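Local coordinates for protein PexRD2 family secreted RxLR effector peptide, putative (Phytophthora infestans, PDB 3ZRG) that is the effector domain of a secreted RxLR protein that enhances colonization of Nicotiana benthamiana leaves by the pathogen and induces a weak cell death response there, at residues L58-V61 and A62-A66. Sequence-based numbering, arbitrary orientation.
Sequences LNYV and AEHTA
Tyr-60, in the last turn of helix 49-63, and His-64, just past its end, meet through their rings in an offset stack. The centroids lie 4.1 Å apart. The planes are inclined by 27°, so the rings close up on one side. There His-64 CE1 sits over a face of the tyrosine, near its rim, 3.3 Å from Tyr-60 CZ. With CG anti to the backbone N (chi1 -176°), the phenol swings out from the helix and leans toward the His-64 side, where the imidazole can lie over its face.

The imidazole is also held by a hydrogen bond. His-64 ND1 donates to Tyr-60 O at 2.8 Å, with the acceptor close to the imidazole plane, and the backbone His-64 N gives the same oxygen a second bond of 3.1 Å. Stack and ND1 bond together should fix the rotation of the imidazole.

Behind this pair the helix is regular: Ala-62 N bonds to Leu-58 O and Glu-63 N to Asn-59 O, each at 3.0 Å. His-64 is the first residue to leave helical geometry, and Thr-65 N is hydrogen-bonded to Ala-62 O.

Asn-59 rests on Ile-32 of the second subunit. A histidine just past the helix end bonds back to a carbonyl of the last turn, combined with an i, i+4 aromatic stack; in this all-helical WY-like effector domain the pair packs on helix 6-14, Tyr-60 on Met-9, Lys-10 and Leu-13.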
ATOM      1  N   LEU A  58      -1.338   5.365   3.530  1.00 10.09           N
ATOM      2  CA  LEU A  58      -2.041   4.114   3.803  1.00  9.09           C
ATOM      3  C   LEU A  58      -2.272   3.963   5.298  1.00 10.97           C
ATOM      4  O   LEU A  58      -3.395   3.676   5.736  1.00 11.42           O
ATOM      5  CB  LEU A  58      -1.230   2.945   3.233  1.00  9.69           C
ATOM      6  CG  LEU A  58      -1.840   1.547   3.334  1.00 12.32           C
ATOM      7  CD1 LEU A  58      -1.139   0.608   2.335  1.00 13.77           C
ATOM      8  CD2 LEU A  58      -1.690   1.041   4.737  1.00 16.13           C
ATOM      9  N   ASN A  59      -1.218   4.169   6.115  1.00 12.20           N
ATOM     10  CA  ASN A  59      -1.400   4.038   7.562  1.00 12.75           C
ATOM     11  C   ASN A  59      -2.347   5.106   8.104  1.00 13.83           C
ATOM     12  O   ASN A  59      -3.117   4.844   9.010  1.00 13.81           O
ATOM     13  CB  ASN A  59      -0.067   4.084   8.316  1.00 14.33           C
ATOM     14  CG  ASN A  59       0.703   2.757   8.251  1.00 18.91           C
ATOM     15  OD1 ASN A  59       0.239   1.762   7.682  1.00 22.64           O
ATOM     16  ND2 ASN A  59       1.879   2.749   8.826  1.00 22.61           N
ATOM     17  N   TYR A  60      -2.291   6.309   7.528  1.00 13.08           N
ATOM     18  CA  TYR A  60      -3.188   7.424   7.913  1.00 13.10           C
ATOM     19  C   TYR A  60      -4.646   7.071   7.658  1.00 12.38           C
ATOM     20  O   TYR A  60      -5.505   7.213   8.524  1.00 12.85           O
ATOM     21  CB  TYR A  60      -2.780   8.701   7.150  1.00 13.26           C
ATOM     22  CG  TYR A  60      -3.586   9.897   7.571  1.00 13.77           C
ATOM     23  CD1 TYR A  60      -3.190  10.673   8.642  1.00 15.26           C
ATOM     24  CD2 TYR A  60      -4.766  10.238   6.902  1.00 10.95           C
ATOM     25  CE1 TYR A  60      -3.950  11.777   9.055  1.00 16.75           C
ATOM     26  CE2 TYR A  60      -5.520  11.313   7.300  1.00 11.93           C
ATOM     27  CZ  TYR A  60      -5.111  12.083   8.382  1.00 14.20           C
ATOM     28  OH  TYR A  60      -5.852  13.179   8.784  1.00 17.85           O
ATOM     29  N   VAL A  61      -4.934   6.567   6.463  1.00 11.64           N
ATOM     30  CA  VAL A  61      -6.293   6.179   6.156  1.00 11.37           C
ATOM     31  C   VAL A  61      -6.776   5.051   7.079  1.00 11.43           C
ATOM     32  O   VAL A  61      -7.899   5.109   7.585  1.00 11.72           O
ATOM     33  CB  VAL A  61      -6.423   5.787   4.682  1.00 11.05           C
ATOM     34  CG1 VAL A  61      -7.844   5.287   4.404  1.00 11.82           C
ATOM     35  CG2 VAL A  61      -6.075   6.990   3.788  1.00 11.07           C
ATOM     36  N   ALA A  62      -5.929   4.034   7.336  1.00 12.68           N
ATOM     37  CA  ALA A  62      -6.307   2.970   8.268  1.00 13.84           C
ATOM     38  C   ALA A  62      -6.623   3.514   9.675  1.00 14.74           C
ATOM     39  O   ALA A  62      -7.630   3.138  10.298  1.00 14.79           O
ATOM     40  CB  ALA A  62      -5.222   1.876   8.312  1.00 13.90           C
ATOM     41  N   GLU A  63      -5.825   4.474  10.155  1.00 14.21           N
ATOM     42  CA  GLU A  63      -6.088   5.032  11.470  1.00 17.29           C
ATOM     43  C   GLU A  63      -7.396   5.842  11.535  1.00 17.39           C
ATOM     44  O   GLU A  63      -7.970   6.007  12.604  1.00 18.93           O
ATOM     45  CB  GLU A  63      -4.901   5.867  11.935  1.00 17.92           C
ATOM     46  CG  GLU A  63      -3.672   5.012  12.246  1.00 20.06           C
ATOM     47  CD  GLU A  63      -3.710   4.268  13.611  1.00 22.09           C
ATOM     48  OE1 GLU A  63      -4.640   4.444  14.374  1.00 24.58           O
ATOM     49  OE2 GLU A  63      -2.787   3.493  13.900  1.00 26.94           O
ATOM     50  N   HIS A  64      -7.845   6.370  10.396  1.00 16.58           N
ATOM     51  CA  HIS A  64      -9.134   7.083  10.316  1.00 18.31           C
ATOM     52  C   HIS A  64     -10.347   6.235   9.894  1.00 20.99           C
ATOM     53  O   HIS A  64     -11.418   6.794   9.567  1.00 22.17           O
ATOM     54  CB  HIS A  64      -9.006   8.343   9.465  1.00 18.29           C
ATOM     55  CG  HIS A  64      -8.093   9.350  10.081  1.00 18.71           C
ATOM     56  ND1 HIS A  64      -6.733   9.135  10.193  1.00 20.73           N
ATOM     57  CD2 HIS A  64      -8.352  10.495  10.761  1.00 23.03           C
ATOM     58  CE1 HIS A  64      -6.185  10.140  10.856  1.00 22.46           C
ATOM     59  NE2 HIS A  64      -7.144  10.976  11.216  1.00 23.62           N
ATOM     60  N   THR A  65     -10.196   4.914   9.944  1.00 22.01           N
ATOM     61  CA  THR A  65     -11.299   3.969   9.694  0.50 24.44           C
ATOM     62  C   THR A  65     -11.790   3.308  10.972  1.00 26.70           C
ATOM     63  O   THR A  65     -11.022   3.086  11.916  1.00 28.71           O
ATOM     64  CB  THR A  65     -10.853   2.874   8.727  0.50 23.57           C
ATOM     65  OG1 THR A  65      -9.947   1.977   9.396  0.50 26.82           O
ATOM     66  CG2 THR A  65     -10.167   3.503   7.546  0.50 21.45           C
ATOM     67  N   ALA A  66     -13.076   2.980  11.029  1.00 28.92           N
ATOM     68  CA  ALA A  66     -13.613   2.312  12.216  1.00 31.65           C
ATOM     69  C   ALA A  66     -13.394   3.184  13.474  1.00 33.43           C
ATOM     70  O   ALA A  66     -13.044   2.675  14.555  1.00 35.39           O
ATOM     71  CB  ALA A  66     -12.970   0.912  12.386  1.00 33.28           C
TER